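Tail spike protein (Acinetobacter phage vB_AbaP_AS12, PDB 6EU4) probably forms the trimeric spike with which the phage recognises and degrades the capsular polysaccharide of Acinetobacter baumannii at the start of infection. Local coordinates at residues V381-G386 against P419-A424; T323-M328 against N346-N351; N532-Q537 against G554-A559; Q523-A528 against A536-A541. All blocks are in the same frame, centred on the assembly; numbering follows the deposited sequence. Where two conformers were deposited one is given.

Contact 1. Residues V381-G386 against P419-A424; sequences VKLTGG and PETTFA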
# COMPACT_ATOMS: atom_id res chain seq x y z
N VAL A 381 12.47 -9.49 -2.38
CA VAL A 381 11.10 -9.94 -2.18
C VAL A 381 10.81 -9.84 -0.69
O VAL A 381 11.58 -10.36 0.13
CB VAL A 381 10.90 -11.39 -2.68
CG1 VAL A 381 9.58 -11.96 -2.24
CG2 VAL A 381 11.01 -11.44 -4.20
N LYS A 382 9.70 -9.18 -0.35
CA LYS A 382 9.32 -9.02 1.05
C LYS A 382 7.88 -9.47 1.25
O LYS A 382 6.99 -9.06 0.50
CB LYS A 382 9.45 -7.57 1.52
CG LYS A 382 9.01 -7.39 2.95
CD LYS A 382 9.32 -5.99 3.41
CE LYS A 382 9.01 -5.78 4.90
NZ LYS A 382 9.07 -4.33 5.28
N LEU A 383 7.66 -10.28 2.29
CA LEU A 383 6.32 -10.66 2.72
C LEU A 383 5.99 -9.81 3.94
O LEU A 383 6.54 -10.02 5.02
CB LEU A 383 6.24 -12.15 3.05
CG LEU A 383 6.83 -13.09 1.98
CD1 LEU A 383 6.59 -14.52 2.35
CD2 LEU A 383 6.28 -12.81 0.61
N THR A 384 5.14 -8.81 3.73
CA THR A 384 4.67 -7.92 4.78
C THR A 384 3.34 -8.48 5.27
O THR A 384 2.30 -8.27 4.64
CB THR A 384 4.51 -6.50 4.25
OG1 THR A 384 5.77 -6.05 3.74
CG2 THR A 384 4.05 -5.56 5.35
N GLY A 385 3.38 -9.19 6.39
CA GLY A 385 2.22 -9.94 6.83
C GLY A 385 1.79 -10.95 5.79
O GLY A 385 2.60 -11.56 5.08
N GLY A 386 0.48 -11.14 5.70
CA GLY A 386 -0.09 -12.12 4.80
C GLY A 386 -0.24 -13.49 5.44
O GLY A 386 0.31 -13.81 6.50
N PRO A 419 7.37 -10.99 10.97
CA PRO A 419 6.94 -11.89 12.05
C PRO A 419 5.46 -12.21 12.05
O PRO A 419 5.07 -13.22 12.65
CB PRO A 419 7.34 -11.14 13.34
CG PRO A 419 7.40 -9.73 12.95
CD PRO A 419 7.88 -9.72 11.50
N GLU A 420 4.63 -11.41 11.39
CA GLU A 420 3.20 -11.64 11.38
C GLU A 420 2.73 -12.38 10.13
O GLU A 420 1.53 -12.68 10.01
CB GLU A 420 2.44 -10.33 11.56
CG GLU A 420 2.45 -9.34 10.43
CD GLU A 420 3.74 -8.49 10.30
OE1 GLU A 420 4.70 -8.60 11.12
OE2 GLU A 420 3.78 -7.65 9.37
N THR A 421 3.64 -12.72 9.21
CA THR A 421 3.28 -13.58 8.09
C THR A 421 2.96 -14.96 8.65
O THR A 421 3.67 -15.48 9.51
CB THR A 421 4.44 -13.68 7.09
OG1 THR A 421 4.80 -12.37 6.62
CG2 THR A 421 4.05 -14.57 5.90
N THR A 422 1.87 -15.56 8.18
CA THR A 422 1.51 -16.90 8.62
C THR A 422 1.41 -17.85 7.44
O THR A 422 1.24 -17.45 6.28
CB THR A 422 0.18 -16.89 9.38
OG1 THR A 422 -0.83 -16.24 8.58
CG2 THR A 422 0.36 -16.18 10.73
N PHE A 423 1.54 -19.14 7.78
CA PHE A 423 1.55 -20.24 6.84
C PHE A 423 0.63 -21.33 7.34
O PHE A 423 0.47 -21.53 8.55
CB PHE A 423 2.97 -20.80 6.67
CG PHE A 423 3.96 -19.76 6.27
CD1 PHE A 423 4.10 -19.41 4.94
CD2 PHE A 423 4.71 -19.09 7.22
CE1 PHE A 423 4.96 -18.41 4.55
CE2 PHE A 423 5.60 -18.09 6.83
CZ PHE A 423 5.73 -17.77 5.49
N ALA A 424 0.04 -22.08 6.39
CA ALA A 424 -0.93 -23.10 6.76
C ALA A 424 -0.30 -24.19 7.62
O ALA A 424 -0.96 -24.72 8.53
CB ALA A 424 -1.56 -23.72 5.50
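Two flat peptide carbonyls in 381-386 are approached differently from 419-424: the hydroxyl of Thr421 sits above the plane of the Gly385 C=O, whereas the amide of Thr422 lies in the plane of the Gly386 C=O. Beside them the carboxylate of Glu420 runs along Gly385, with its CG 3.7 Å from Gly385 CA. The site is a corner of the parallel beta-helix expected of a phage tailspike, where strand 380-384 ends and the chain turns between two faces of the coil.

Glycine suits both corner positions. Gly385 has a positive phi of 58°, and at Gly386 a beta carbon would press on the preceding carbonyl oxygen. Thr421 turns OG1 anti to its carbonyl carbon (chi1 -58°), so that the hydroxyl donates to Gly385 O at 2.8 Å. Ser418 OG also bonds this hydroxyl and the Gly385 amide, giving the buried corner a polar network. Leu383 packs on Phe373, Phe415 and Val417.

Glu420 lies against the second subunit, where its OE1 is near Glu416 OE2 of that subunit; two such close acids might favour protonation of one. Thr422 N donates to Gly386 O at 2.9 Å and 166°, and the same oxygen receives a CA-H contact from Thr421 CA.

Contact 2. Residues T323-M328 against N346-N351; sequences TMVTCM and NISNFN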
# COMPACT_ATOMS: atom_id res chain seq x y z
N THR A 323 4.17 -3.98 -6.44
CA THR A 323 3.58 -4.03 -5.11
C THR A 323 2.22 -4.69 -5.22
O THR A 323 1.40 -4.27 -6.06
CB THR A 323 3.40 -2.64 -4.49
OG1 THR A 323 4.65 -1.97 -4.37
CG2 THR A 323 2.79 -2.76 -3.09
N MSE A 324 1.97 -5.70 -4.38
CA MSE A 324 0.69 -6.39 -4.31
C MSE A 324 0.05 -6.07 -2.97
O MSE A 324 0.59 -6.44 -1.92
CB MSE A 324 0.87 -7.90 -4.47
CG MSE A 324 1.60 -8.31 -5.68
SE MSE A 324 1.53 -10.26 -5.81
CE MSE A 324 2.78 -10.43 -7.28
N VAL A 325 -1.07 -5.37 -2.99
CA VAL A 325 -1.74 -4.89 -1.79
C VAL A 325 -3.02 -5.69 -1.60
O VAL A 325 -3.97 -5.56 -2.38
CB VAL A 325 -2.04 -3.38 -1.88
CG1 VAL A 325 -2.53 -2.86 -0.55
CG2 VAL A 325 -0.82 -2.63 -2.33
N THR A 326 -3.05 -6.51 -0.55
CA THR A 326 -4.18 -7.35 -0.18
C THR A 326 -4.71 -8.17 -1.37
O THR A 326 -5.92 -8.26 -1.60
CB THR A 326 -5.32 -6.52 0.45
OG1 THR A 326 -4.86 -5.21 0.82
CG2 THR A 326 -5.80 -7.18 1.74
N CYS A 327 -3.79 -8.81 -2.10
CA CYS A 327 -4.14 -9.70 -3.20
C CYS A 327 -4.37 -11.12 -2.69
O CYS A 327 -4.03 -11.47 -1.55
CB CYS A 327 -3.06 -9.65 -4.29
SG CYS A 327 -3.03 -8.00 -5.12
N MSE A 328 -4.95 -11.94 -3.56
CA MSE A 328 -5.33 -13.32 -3.21
C MSE A 328 -5.03 -14.31 -4.31
O MSE A 328 -4.87 -13.96 -5.48
CB MSE A 328 -6.82 -13.40 -2.87
CG MSE A 328 -7.24 -12.51 -1.74
SE MSE A 328 -9.05 -12.92 -1.16
CE MSE A 328 -8.82 -14.76 -0.53
N ASN A 346 6.98 -6.41 -3.33
CA ASN A 346 6.48 -6.27 -1.97
C ASN A 346 5.09 -6.86 -1.96
O ASN A 346 4.20 -6.35 -2.65
CB ASN A 346 6.44 -4.82 -1.52
CG ASN A 346 6.06 -4.68 -0.06
OD1 ASN A 346 5.68 -5.66 0.60
ND2 ASN A 346 6.25 -3.49 0.47
N ILE A 347 4.90 -7.94 -1.22
CA ILE A 347 3.62 -8.64 -1.14
C ILE A 347 3.06 -8.35 0.25
O ILE A 347 3.55 -8.90 1.25
CB ILE A 347 3.77 -10.14 -1.39
CG1 ILE A 347 4.48 -10.40 -2.74
CG2 ILE A 347 2.44 -10.81 -1.35
CD1 ILE A 347 4.68 -11.84 -3.07
N SER A 348 2.04 -7.49 0.33
CA SER A 348 1.54 -7.00 1.62
C SER A 348 0.14 -7.55 1.87
O SER A 348 -0.78 -7.35 1.07
CB SER A 348 1.53 -5.47 1.67
OG SER A 348 0.47 -4.91 0.90
N ASN A 349 -0.01 -8.25 3.00
CA ASN A 349 -1.31 -8.77 3.43
C ASN A 349 -1.96 -9.65 2.37
O ASN A 349 -3.16 -9.56 2.12
CB ASN A 349 -2.21 -7.60 3.82
CG ASN A 349 -3.32 -7.98 4.77
OD1 ASN A 349 -3.48 -9.13 5.14
ND2 ASN A 349 -4.11 -6.97 5.19
N PHE A 350 -1.17 -10.53 1.77
CA PHE A 350 -1.69 -11.54 0.86
C PHE A 350 -2.59 -12.52 1.60
O PHE A 350 -2.50 -12.70 2.82
CB PHE A 350 -0.54 -12.30 0.17
CG PHE A 350 -0.92 -12.91 -1.14
CD1 PHE A 350 -0.88 -12.15 -2.30
CD2 PHE A 350 -1.32 -14.25 -1.24
CE1 PHE A 350 -1.24 -12.67 -3.52
CE2 PHE A 350 -1.67 -14.79 -2.47
CZ PHE A 350 -1.64 -14.01 -3.61
N ASN A 351 -3.50 -13.15 0.86
CA ASN A 351 -4.31 -14.22 1.42
C ASN A 351 -4.37 -15.30 0.34
O ASN A 351 -5.13 -15.18 -0.64
CB ASN A 351 -5.68 -13.70 1.86
CG ASN A 351 -6.53 -14.74 2.56
OD1 ASN A 351 -6.34 -15.95 2.39
ND2 ASN A 351 -7.51 -14.27 3.33
O HOH W 1 5.39 -1.34 -1.74
O HOH W 2 -0.93 -8.89 -1.27
O HOH W 3 -5.29 -10.50 0.69
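Cys327 O lies 3.3 Å from CD1 of Phe350, over one face of the ring and offset toward its rim. Met328 CA covers the same face, while Cys327 CB approaches Phe350 CE1 at 3.6 Å. The selenium of Met324, a selenomethionine in this crystal, reaches the ring obliquely, with SE 4.3 Å from CE1 of Phe350 in a Met-aromatic contact. Its chain is extended beyond CG, which also brings SE alongside Ile347 CG1. Flexible, apolar methionine and a broad phenyl ring suit this buried interior.

The backbone fixes these groups. Met324 is held through both its N and its O by strand 346-348: the N donates to Asn346 O at 2.9 Å and 173°, and the O accepts from Ser348 N nearly along the C=O axis. Thr323 to Val325 thus pair in register with Asn346 to Ser348 as successive coils of a parallel beta-helix. At the corner both coils bend alike, Thr326 and Asn349 each having a positive phi. Asparagine tolerates this conformation well; beta-branched Thr326 is less at ease there, consistent with its nearly eclipsed chi1 of -14°. Pairing resumes where Asn351 N donates to Cys327 O at 3.0 Å.

Water fills the bend: water 2 joins Cys327 N to Ser348 O, and water 3 donates to Cys327 O and, at 2.7 Å, to Asn349 O. Farther out, Phe337 meets Phe350 edge-to-face, and Phe388 lies with its ring parallel to that of Phe350. The outward polar ends face the second subunit: Thr326 OG1 bonds Thr295 and Thr323 there, and Asn349 OD1 bonds Asn321 ND2 of that chain.

Contact 3. Residues N532-Q537 against G554-A559; sequences NSYNAQ and GDYGQA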
# COMPACT_ATOMS: atom_id res chain seq x y z
N ASN A 532 33.32 -23.25 11.30
CA ASN A 532 34.45 -23.03 12.19
C ASN A 532 34.34 -21.64 12.80
O ASN A 532 33.81 -20.72 12.18
CB ASN A 532 35.79 -23.15 11.46
CG ASN A 532 36.13 -24.60 11.12
OD1 ASN A 532 36.43 -25.39 12.00
ND2 ASN A 532 36.07 -24.93 9.84
N SER A 533 34.85 -21.49 14.02
CA SER A 533 34.72 -20.23 14.74
C SER A 533 35.72 -20.17 15.89
O SER A 533 36.12 -21.19 16.44
CB SER A 533 33.30 -20.03 15.28
OG SER A 533 32.86 -21.14 16.05
N TYR A 534 36.11 -18.94 16.23
CA TYR A 534 36.70 -18.64 17.52
C TYR A 534 35.59 -18.54 18.55
O TYR A 534 34.52 -17.98 18.26
CB TYR A 534 37.46 -17.31 17.49
CG TYR A 534 38.64 -17.31 16.59
CD1 TYR A 534 39.87 -17.75 17.04
CD2 TYR A 534 38.55 -16.84 15.27
CE1 TYR A 534 40.97 -17.76 16.20
CE2 TYR A 534 39.65 -16.86 14.44
CZ TYR A 534 40.85 -17.31 14.92
OH TYR A 534 41.97 -17.34 14.13
N ASN A 535 35.84 -19.04 19.75
CA ASN A 535 34.83 -18.97 20.81
C ASN A 535 35.47 -18.74 22.17
O ASN A 535 36.64 -19.04 22.40
CB ASN A 535 33.98 -20.24 20.87
CG ASN A 535 33.11 -20.42 19.64
OD1 ASN A 535 33.50 -21.10 18.69
ND2 ASN A 535 31.94 -19.81 19.65
N ALA A 536 34.64 -18.23 23.07
CA ALA A 536 34.96 -18.16 24.49
C ALA A 536 33.66 -18.31 25.26
O ALA A 536 32.59 -17.98 24.75
CB ALA A 536 35.64 -16.84 24.84
N GLN A 537 33.75 -18.80 26.49
CA GLN A 537 32.59 -18.91 27.34
C GLN A 537 32.95 -18.51 28.76
O GLN A 537 34.03 -18.83 29.25
CB GLN A 537 31.99 -20.33 27.33
CG GLN A 537 31.40 -20.76 25.99
CD GLN A 537 30.85 -22.18 26.02
OE1 GLN A 537 31.34 -23.03 26.76
NE2 GLN A 537 29.80 -22.43 25.25
N GLY A 554 37.94 -21.51 22.65
CA GLY A 554 38.08 -22.45 21.55
C GLY A 554 38.68 -21.78 20.34
O GLY A 554 38.12 -20.81 19.81
N ASP A 555 39.84 -22.26 19.92
CA ASP A 555 40.51 -21.71 18.75
C ASP A 555 39.78 -22.17 17.49
O ASP A 555 39.11 -23.20 17.47
CB ASP A 555 41.97 -22.17 18.75
CG ASP A 555 42.88 -21.35 17.84
OD1 ASP A 555 42.44 -20.36 17.21
OD2 ASP A 555 44.09 -21.73 17.76
N TYR A 556 39.89 -21.36 16.44
CA TYR A 556 39.32 -21.67 15.15
C TYR A 556 39.85 -23.01 14.65
O TYR A 556 41.06 -23.18 14.49
CB TYR A 556 39.67 -20.55 14.18
CG TYR A 556 38.98 -20.58 12.84
CD1 TYR A 556 39.50 -21.33 11.79
CD2 TYR A 556 37.84 -19.83 12.63
CE1 TYR A 556 38.87 -21.33 10.55
CE2 TYR A 556 37.21 -19.83 11.39
CZ TYR A 556 37.74 -20.58 10.36
OH TYR A 556 37.12 -20.60 9.13
N GLY A 557 38.95 -23.97 14.43
CA GLY A 557 39.34 -25.29 13.98
C GLY A 557 39.89 -26.21 15.05
O GLY A 557 40.40 -27.29 14.73
N GLN A 558 39.79 -25.83 16.31
CA GLN A 558 40.26 -26.64 17.42
C GLN A 558 39.13 -26.87 18.41
O GLN A 558 38.20 -26.07 18.52
CB GLN A 558 41.43 -25.98 18.16
CG GLN A 558 42.63 -25.65 17.30
CD GLN A 558 43.43 -26.90 16.88
OE1 GLN A 558 43.27 -27.98 17.44
NE2 GLN A 558 44.29 -26.72 15.90
N ALA A 559 39.25 -27.96 19.17
CA ALA A 559 38.33 -28.20 20.28
C ALA A 559 38.55 -27.16 21.38
O ALA A 559 39.61 -26.55 21.50
CB ALA A 559 38.53 -29.60 20.84
O HOH W 4 36.18 -24.19 14.82
O HOH W 5 43.65 -19.51 14.94
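The side chains of Tyr534 and Tyr556 run across each other at about a right angle, and each ring has a CH group over one face. Tyr556 CB sits over the centre of the Tyr534 ring in a CH-pi contact, 3.5 Å from its CZ. On the Tyr556 ring, Asn532 CB covers one face, coming within 3.4 Å of CZ in a second CH-pi contact. The rings themselves meet obliquely, with planes 40° apart. Tyr556 reaches across because its CG is anti to the backbone N (chi1 -170°).

Asp555 lies alongside Tyr534, pointing the same way, with OD1 3.2 Å from CE1 of Tyr534; water 5 links that carboxylate oxygen to Tyr534 OH. Tyrosine suits a partly exposed site, its ring packing while its hydroxyl meets water.

The frame is the end of an antiparallel strand pair that opens into a type II beta turn, Asp555 to Gln558. Asn535 and Gly554 form the hydrogen-bonded pair, with Gly554 N donating to Asn535 O at 2.8 Å. Gly557 takes the third turn position, whose positive phi (78°) favours glycine. Water 4 donates to Asn532 OD1 and accepts from Ser533 N and, at 2.8 Å, from Gly557 N. Arg491 NH2 bonds Ser533 O and Asp555 O.

Contact 4. Residues Q523-A528 against A536-A541; sequences QQWSSA and AQLAFA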
# COMPACT_ATOMS: atom_id res chain seq x y z
N GLN A 523 27.66 -17.03 29.24
CA GLN A 523 27.86 -16.11 28.14
C GLN A 523 28.77 -16.81 27.14
O GLN A 523 29.91 -17.14 27.49
CB GLN A 523 28.48 -14.80 28.59
CG GLN A 523 28.93 -13.89 27.44
CD GLN A 523 27.75 -13.18 26.78
OE1 GLN A 523 27.02 -12.43 27.43
NE2 GLN A 523 27.55 -13.42 25.50
N GLN A 524 28.29 -17.01 25.92
CA GLN A 524 29.14 -17.48 24.83
C GLN A 524 29.55 -16.30 23.96
O GLN A 524 28.73 -15.42 23.66
CB GLN A 524 28.45 -18.54 23.98
CG GLN A 524 29.28 -18.96 22.77
CD GLN A 524 28.74 -20.19 22.09
OE1 GLN A 524 28.74 -21.26 22.68
NE2 GLN A 524 28.28 -20.04 20.85
N TRP A 525 30.82 -16.25 23.59
CA TRP A 525 31.29 -15.33 22.57
C TRP A 525 31.76 -16.13 21.36
O TRP A 525 32.19 -17.29 21.48
CB TRP A 525 32.45 -14.49 23.08
CG TRP A 525 32.13 -13.45 24.13
CD1 TRP A 525 31.70 -12.20 23.90
CD2 TRP A 525 32.25 -13.59 25.56
NE1 TRP A 525 31.54 -11.52 25.09
CE2 TRP A 525 31.87 -12.36 26.12
CE3 TRP A 525 32.63 -14.62 26.41
CZ2 TRP A 525 31.89 -12.12 27.50
CZ3 TRP A 525 32.63 -14.39 27.78
CH2 TRP A 525 32.27 -13.16 28.30
N SER A 526 31.74 -15.47 20.21
CA SER A 526 32.10 -16.11 18.95
C SER A 526 32.57 -15.06 17.95
O SER A 526 32.09 -13.93 17.94
CB SER A 526 30.91 -16.86 18.35
OG SER A 526 31.27 -17.42 17.11
N SER A 527 33.46 -15.47 17.05
CA SER A 527 33.67 -14.67 15.86
C SER A 527 32.40 -14.62 15.02
O SER A 527 32.01 -13.56 14.52
CB SER A 527 34.84 -15.24 15.04
OG SER A 527 34.75 -16.65 14.90
N ALA A 528 31.72 -15.76 14.87
CA ALA A 528 30.45 -15.89 14.15
C ALA A 528 30.04 -17.35 14.15
O ALA A 528 30.90 -18.22 13.97
CB ALA A 528 30.56 -15.39 12.70
N ALA A 536 34.64 -18.23 23.07
CA ALA A 536 34.96 -18.16 24.49
C ALA A 536 33.66 -18.31 25.26
O ALA A 536 32.59 -17.98 24.75
CB ALA A 536 35.64 -16.84 24.84
N GLN A 537 33.75 -18.80 26.49
CA GLN A 537 32.59 -18.91 27.34
C GLN A 537 32.95 -18.51 28.76
O GLN A 537 34.03 -18.83 29.25
CB GLN A 537 31.99 -20.33 27.33
CG GLN A 537 31.40 -20.76 25.99
CD GLN A 537 30.85 -22.18 26.02
OE1 GLN A 537 31.34 -23.03 26.76
NE2 GLN A 537 29.80 -22.43 25.25
N LEU A 538 32.04 -17.76 29.38
CA LEU A 538 32.04 -17.46 30.80
C LEU A 538 30.84 -18.18 31.42
O LEU A 538 29.70 -17.92 31.04
CB LEU A 538 31.92 -15.95 31.03
CG LEU A 538 31.60 -15.46 32.44
CD1 LEU A 538 32.59 -15.95 33.47
CD2 LEU A 538 31.51 -13.93 32.45
N ALA A 539 31.11 -19.09 32.36
CA ALA A 539 30.07 -19.88 33.00
C ALA A 539 29.95 -19.52 34.47
O ALA A 539 30.96 -19.48 35.19
CB ALA A 539 30.34 -21.38 32.85
N PHE A 540 28.70 -19.26 34.90
CA PHE A 540 28.35 -19.05 36.30
C PHE A 540 27.66 -20.31 36.81
O PHE A 540 26.52 -20.59 36.43
CB PHE A 540 27.41 -17.85 36.45
CG PHE A 540 28.02 -16.54 36.05
CD1 PHE A 540 28.72 -15.79 36.98
CD2 PHE A 540 27.86 -16.04 34.77
CE1 PHE A 540 29.28 -14.57 36.64
CE2 PHE A 540 28.43 -14.80 34.43
CZ PHE A 540 29.13 -14.08 35.36
N ALA A 541 28.36 -21.08 37.63
CA ALA A 541 27.79 -22.24 38.31
C ALA A 541 27.12 -21.75 39.58
O ALA A 541 27.78 -21.50 40.58
CB ALA A 541 28.87 -23.28 38.61
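Backbone hydrogen bonds set the antiparallel register of this beta hairpin. Trp525 N donates to Ala536 O at 2.7 Å and is almost straight, 178°; Ala536 N returns a bond to Trp525 O from above the carbonyl plane. One hydrogen-bonded pair farther on, Gln523 and Leu538 exchange two bonds, with Gln523 N 2.9 Å from Leu538 O. Between them Gln524 and Gln537 form the non-hydrogen-bonded pair, where Gln537 CA makes a CA-H contact with Gln523 O at 3.2 Å.

A side-chain hydrogen bond bridges that middle pair. The two glutamines extend side by side with nearly coplanar amides, and Gln537 NE2 donates to a lone pair of Gln524 OE1 at 3.0 Å. Long amides suit this buried face because each can donate and accept: Gln537 OE1 takes a bond from Arg552, and Gln524 NE2 gives to Gly495 O and Leu490 O.

Apolar contacts between the strands lie on the face that carries Trp525, Ala536 and Leu538, with Gln523. The indole offers its edge to the partner strand, CZ3 being 3.7 Å from Leu538 CB, and CE3 lies near Ala536, whose small methyl fits beside the indole edge. Gln523 CG lies over one indole face; a bend at chi2 (77°) then turns its NE2 back to Gln524 O at 3.0 Å.

Trp525 NE1 bonds Gln523 OE1 of the third subunit, while Gln523 OE1 receives Trp525 NE1 of the second, so the contact is repeated round the trimer. Within the chain, strand 520-526 is flanked by 496-501, and strand 535-542 by 547-554.

Overall arrangement
Along the chain contact 2 comes first, then contact 1, then the intertwined contacts 4 and 3. Contacts 1 and 2 have centres about 10 Å apart and lie on successive coils of the beta-helix: strand 344-348 pairs with 380-384, and Thr384 O and Asn349 N probably bond at the corner. Contacts 3 and 4, with centres about 11 Å apart, share Ala536 and Gln537 on strand 535-542 in the later, mainly antiparallel sheet. The two groups are separate, their centres 34 to 45 Å apart. All four reach neighbouring subunits, so the chains associate along both the helical body and the later sheet, consistent with a long trimeric spike.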